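Local coordinates for MxaA (Stigmatella aurantiaca, PDB 4W4T), which carries, in this fragment, the terminal NADPH-binding reductase domain that reductively releases the myxalamid chain from its polyketide–peptide synthetase, at residues R300-P313 with V377-G389. Numbering follows the deposited sequence.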
loop_
_atom_site.group_PDB
_atom_site.type_symbol
_atom_site.label_atom_id
_atom_site.label_comp_id
_atom_site.label_asym_id
_atom_site.label_seq_id
_atom_site.Cartn_x
_atom_site.Cartn_y
_atom_site.Cartn_z
ATOM N N ARG A 300 -23.389 9.228 33.095
ATOM C CA ARG A 300 -23.212 10.236 34.124
ATOM C C ARG A 300 -23.561 11.594 33.540
ATOM O O ARG A 300 -22.984 11.997 32.533
ATOM C CB ARG A 300 -21.776 10.225 34.653
ATOM C CG ARG A 300 -21.351 8.899 35.284
ATOM C CD ARG A 300 -19.857 8.890 35.582
ATOM N NE ARG A 300 -19.426 10.116 36.253
ATOM C CZ ARG A 300 -19.468 10.287 37.567
ATOM N NH1 ARG A 300 -19.917 9.306 38.341
ATOM N NH2 ARG A 300 -19.062 11.428 38.104
ATOM N N PRO A 301 -24.522 12.304 34.154
ATOM C CA PRO A 301 -24.822 13.641 33.633
ATOM C C PRO A 301 -23.637 14.578 33.841
ATOM O O PRO A 301 -23.509 15.579 33.143
ATOM C CB PRO A 301 -26.055 14.087 34.444
ATOM C CG PRO A 301 -26.176 13.133 35.570
ATOM C CD PRO A 301 -25.510 11.854 35.151
ATOM N N GLU A 302 -22.761 14.239 34.783
ATOM C CA GLU A 302 -21.540 15.009 34.972
ATOM C C GLU A 302 -20.643 14.989 33.721
ATOM O O GLU A 302 -19.804 15.871 33.528
ATOM C CB GLU A 302 -20.769 14.476 36.179
ATOM C CG GLU A 302 -21.495 14.659 37.515
ATOM C CD GLU A 302 -22.314 13.446 37.926
ATOM O OE1 GLU A 302 -22.564 12.562 37.079
ATOM O OE2 GLU A 302 -22.707 13.372 39.112
ATOM N N SER A 303 -20.823 13.981 32.879
ATOM C CA SER A 303 -19.980 13.808 31.682
ATOM C C SER A 303 -20.336 14.754 30.539
ATOM O O SER A 303 -19.575 14.878 29.571
ATOM C CB SER A 303 -20.085 12.375 31.170
ATOM O OG SER A 303 -19.589 11.442 32.110
ATOM N N ILE A 304 -21.502 15.398 30.625
ATOM C CA ILE A 304 -21.962 16.249 29.528
ATOM C C ILE A 304 -21.022 17.421 29.341
ATOM O O ILE A 304 -20.656 18.089 30.305
ATOM C CB ILE A 304 -23.403 16.755 29.776
ATOM C CG1 ILE A 304 -24.371 15.575 29.770
ATOM C CG2 ILE A 304 -23.813 17.804 28.735
ATOM C CD1 ILE A 304 -25.793 15.945 30.192
ATOM N N GLY A 305 -20.600 17.635 28.094
ATOM C CA GLY A 305 -19.674 18.696 27.760
ATOM C C GLY A 305 -18.220 18.319 28.017
ATOM O O GLY A 305 -17.322 19.089 27.690
ATOM N N GLN A 306 -17.983 17.140 28.579
ATOM C CA GLN A 306 -16.630 16.774 29.008
ATOM C C GLN A 306 -15.910 15.881 28.004
ATOM O O GLN A 306 -16.529 15.310 27.114
ATOM C CB GLN A 306 -16.659 16.072 30.365
ATOM C CG GLN A 306 -17.414 16.830 31.454
ATOM C CD GLN A 306 -17.020 18.285 31.521
ATOM O OE1 GLN A 306 -15.852 18.623 31.739
ATOM N NE2 GLN A 306 -17.994 19.163 31.315
ATOM N N THR A 307 -14.590 15.755 28.183
ATOM C CA THR A 307 -13.745 14.938 27.316
ATOM C C THR A 307 -12.977 13.945 28.177
ATOM O O THR A 307 -12.478 14.316 29.241
ATOM C CB THR A 307 -12.770 15.830 26.499
ATOM O OG1 THR A 307 -13.529 16.640 25.592
ATOM C CG2 THR A 307 -11.735 14.990 25.702
ATOM N N TYR A 308 -12.898 12.687 27.744
ATOM C CA TYR A 308 -12.183 11.667 28.506
ATOM C C TYR A 308 -11.188 10.906 27.647
ATOM O O TYR A 308 -11.459 10.564 26.496
ATOM C CB TYR A 308 -13.170 10.692 29.155
ATOM C CG TYR A 308 -14.127 11.406 30.080
ATOM C CD1 TYR A 308 -13.780 11.664 31.400
ATOM C CD2 TYR A 308 -15.355 11.868 29.615
ATOM C CE1 TYR A 308 -14.644 12.341 32.254
ATOM C CE2 TYR A 308 -16.226 12.544 30.458
ATOM C CZ TYR A 308 -15.869 12.780 31.772
ATOM O OH TYR A 308 -16.731 13.458 32.607
ATOM N N HIS A 309 -10.020 10.661 28.224
ATOM C CA HIS A 309 -8.992 9.884 27.558
ATOM C C HIS A 309 -9.079 8.450 28.015
ATOM O O HIS A 309 -8.746 8.128 29.161
ATOM C CB HIS A 309 -7.615 10.466 27.843
ATOM C CG HIS A 309 -7.353 11.754 27.131
ATOM N ND1 HIS A 309 -6.324 12.605 27.475
ATOM C CD2 HIS A 309 -7.993 12.341 26.089
ATOM C CE1 HIS A 309 -6.334 13.654 26.672
ATOM N NE2 HIS A 309 -7.334 13.514 25.817
ATOM N N LEU A 310 -9.550 7.580 27.127
ATOM C CA LEU A 310 -9.699 6.180 27.481
ATOM C C LEU A 310 -8.431 5.447 27.084
ATOM O O LEU A 310 -8.383 4.737 26.081
ATOM C CB LEU A 310 -10.938 5.576 26.818
ATOM C CG LEU A 310 -12.208 6.378 27.110
ATOM C CD1 LEU A 310 -13.450 5.660 26.555
ATOM C CD2 LEU A 310 -12.347 6.635 28.605
ATOM N N VAL A 311 -7.402 5.668 27.894
ATOM C CA VAL A 311 -6.076 5.116 27.691
ATOM C C VAL A 311 -5.669 4.346 28.932
ATOM O O VAL A 311 -6.208 4.563 30.014
ATOM C CB VAL A 311 -5.039 6.218 27.411
ATOM C CG1 VAL A 311 -5.446 7.039 26.165
ATOM C CG2 VAL A 311 -4.915 7.135 28.628
ATOM N N ASN A 312 -4.711 3.448 28.774
ATOM C CA ASN A 312 -4.146 2.754 29.916
ATOM C C ASN A 312 -3.364 3.756 30.763
ATOM O O ASN A 312 -2.431 4.392 30.269
ATOM C CB ASN A 312 -3.257 1.602 29.453
ATOM C CG ASN A 312 -3.073 0.541 30.526
ATOM O OD1 ASN A 312 -3.013 0.857 31.711
ATOM N ND2 ASN A 312 -3.003 -0.715 30.115
ATOM N N PRO A 313 -3.747 3.909 32.042
ATOM C CA PRO A 313 -3.014 4.795 32.956
ATOM C C PRO A 313 -1.552 4.373 33.139
ATOM O O PRO A 313 -0.712 5.206 33.485
ATOM C CB PRO A 313 -3.785 4.657 34.280
ATOM C CG PRO A 313 -5.121 4.121 33.893
ATOM C CD PRO A 313 -4.867 3.233 32.719
ATOM N N VAL A 377 1.729 9.631 21.184
ATOM C CA VAL A 377 1.142 10.578 22.114
ATOM C C VAL A 377 1.022 9.967 23.505
ATOM O O VAL A 377 0.762 8.779 23.658
ATOM C CB VAL A 377 -0.249 11.064 21.629
ATOM C CG1 VAL A 377 -1.173 9.901 21.431
ATOM C CG2 VAL A 377 -0.837 12.054 22.613
ATOM N N VAL A 378 1.249 10.791 24.516
ATOM C CA VAL A 378 1.050 10.392 25.897
ATOM C C VAL A 378 -0.077 11.234 26.464
ATOM O O VAL A 378 -0.042 12.454 26.345
ATOM C CB VAL A 378 2.333 10.579 26.724
ATOM C CG1 VAL A 378 2.138 10.077 28.143
ATOM C CG2 VAL A 378 3.477 9.870 26.050
ATOM N N CYS A 379 -1.072 10.575 27.060
ATOM C CA CYS A 379 -2.301 11.222 27.527
ATOM C C CYS A 379 -2.507 11.072 29.017
ATOM O O CYS A 379 -2.266 9.999 29.576
ATOM C CB CYS A 379 -3.529 10.634 26.824
ATOM S SG CYS A 379 -3.539 11.015 25.102
ATOM N N ASP A 380 -2.962 12.147 29.646
ATOM C CA ASP A 380 -3.407 12.083 31.035
ATOM C C ASP A 380 -4.840 11.570 31.080
ATOM O O ASP A 380 -5.611 11.818 30.152
ATOM C CB ASP A 380 -3.304 13.451 31.699
ATOM C CG ASP A 380 -3.668 13.404 33.172
ATOM O OD1 ASP A 380 -2.847 12.893 33.962
ATOM O OD2 ASP A 380 -4.772 13.859 33.537
ATOM N N SER A 381 -5.199 10.849 32.143
ATOM C CA SER A 381 -6.546 10.288 32.251
ATOM C C SER A 381 -7.170 10.515 33.629
ATOM O O SER A 381 -8.078 9.782 34.044
ATOM C CB SER A 381 -6.522 8.794 31.922
ATOM O OG SER A 381 -5.552 8.102 32.695
ATOM N N GLY A 382 -6.702 11.553 34.317
ATOM C CA GLY A 382 -7.124 11.821 35.679
ATOM C C GLY A 382 -8.617 12.078 35.813
ATOM O O GLY A 382 -9.219 11.660 36.801
ATOM N N ASP A 383 -9.217 12.754 34.830
ATOM C CA ASP A 383 -10.665 13.003 34.861
ATOM C C ASP A 383 -11.467 11.721 34.656
ATOM O O ASP A 383 -12.525 11.530 35.261
ATOM C CB ASP A 383 -11.060 14.045 33.815
ATOM C CG ASP A 383 -10.466 15.404 34.103
ATOM O OD1 ASP A 383 -9.974 15.598 35.235
ATOM O OD2 ASP A 383 -10.490 16.278 33.215
ATOM N N THR A 384 -10.964 10.833 33.809
ATOM C CA THR A 384 -11.590 9.532 33.648
ATOM C C THR A 384 -11.495 8.718 34.941
ATOM O O THR A 384 -12.469 8.117 35.383
ATOM C CB THR A 384 -10.947 8.742 32.516
ATOM O OG1 THR A 384 -11.042 9.502 31.297
ATOM C CG2 THR A 384 -11.650 7.404 32.353
ATOM N N LEU A 385 -10.305 8.695 35.534
ATOM C CA LEU A 385 -10.089 7.912 36.750
ATOM C C LEU A 385 -11.067 8.336 37.854
ATOM O O LEU A 385 -11.720 7.487 38.479
ATOM C CB LEU A 385 -8.641 8.058 37.215
ATOM C CG LEU A 385 -8.150 7.007 38.212
ATOM C CD1 LEU A 385 -7.826 5.673 37.513
ATOM C CD2 LEU A 385 -6.935 7.534 38.993
ATOM N N LYS A 386 -11.188 9.642 38.066
ATOM C CA LYS A 386 -12.151 10.155 39.049
ATOM C C LYS A 386 -13.585 9.766 38.718
ATOM O O LYS A 386 -14.311 9.258 39.580
ATOM C CB LYS A 386 -12.062 11.678 39.177
ATOM C CG LYS A 386 -10.671 12.203 39.449
ATOM C CD LYS A 386 -10.681 13.669 39.898
ATOM C CE LYS A 386 -9.268 14.260 39.875
ATOM N NZ LYS A 386 -9.055 15.168 38.709
ATOM N N ALA A 387 -13.997 9.979 37.472
ATOM C CA ALA A 387 -15.383 9.741 37.110
ATOM C C ALA A 387 -15.755 8.258 37.258
ATOM O O ALA A 387 -16.919 7.926 37.486
ATOM C CB ALA A 387 -15.660 10.231 35.675
ATOM N N LEU A 388 -14.767 7.373 37.134
ATOM C CA LEU A 388 -15.033 5.941 37.195
ATOM C C LEU A 388 -14.795 5.327 38.589
ATOM O O LEU A 388 -15.002 4.138 38.772
ATOM C CB LEU A 388 -14.175 5.196 36.178
ATOM C CG LEU A 388 -14.483 5.507 34.705
ATOM C CD1 LEU A 388 -13.655 4.604 33.817
ATOM C CD2 LEU A 388 -15.964 5.351 34.411
ATOM N N GLY A 389 -14.360 6.133 39.547
ATOM C CA GLY A 389 -13.885 5.606 40.827
ATOM C C GLY A 389 -14.924 4.835 41.632
ATOM O O GLY A 389 -14.583 3.924 42.398
HETATM O O HOH W 1 -12.306 16.108 31.397
HETATM O O HOH W 2 -1.559 6.848 30.014
#
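Tyr308 and His309 meet Thr384 and Ser381 where strand 307-310 and helix 382-388 pass almost at right angles (94°), their axes 7.1 Å apart at closest approach. His309 ND1 donates the direct hydrogen bond to Asp380 O, 2.9 Å away and a little out of the ring plane. The N-H...O angle is 140°, well short of straight. Hydrogen bonds at both ring nitrogens, NE2 being paired with Arg243 NH1, hold the imidazole's rotation, while Cys379 SG packs over one face, 4.2 Å from the centroid of the His309 ring. With CG beside the backbone N (chi1 -59°), the Tyr308 ring lies alongside the first turn of the helix; its CE1 edge faces Asp383 O, and Ala387 CB lies obliquely to the ring, 4.1 Å from Tyr308 CE1. Thr384 OG1 sits 3.2 Å from Tyr308 CB but is hydrogen-bonded to Glu204, whose carboxylate also accepts from the backbone N of His309 and of Asp383, tying strand to helix. Beyond the strand, Val311 CG1 packs on Cys379 CB and its CG2 on Ser381 CB. One water bridges Thr307 O and Asp383 OD2; a second donates to Asn312 O and, at 3.3 Å, to Cys379 O. At the other end, Ala387 O lies over one face of the Arg300 guanidinium. The side chain of Leu310 is about 7 Å from that of NADPH-binding Leu67, though no cofactor is bound in this model. Strand 307-310 runs parallel to strand 239-248 in the Rossmann-type sheet, and Leu310 reaches Ile294 of helix 287-298, against which Thr384 and Ala387 also pack through Tyr289 and Leu297.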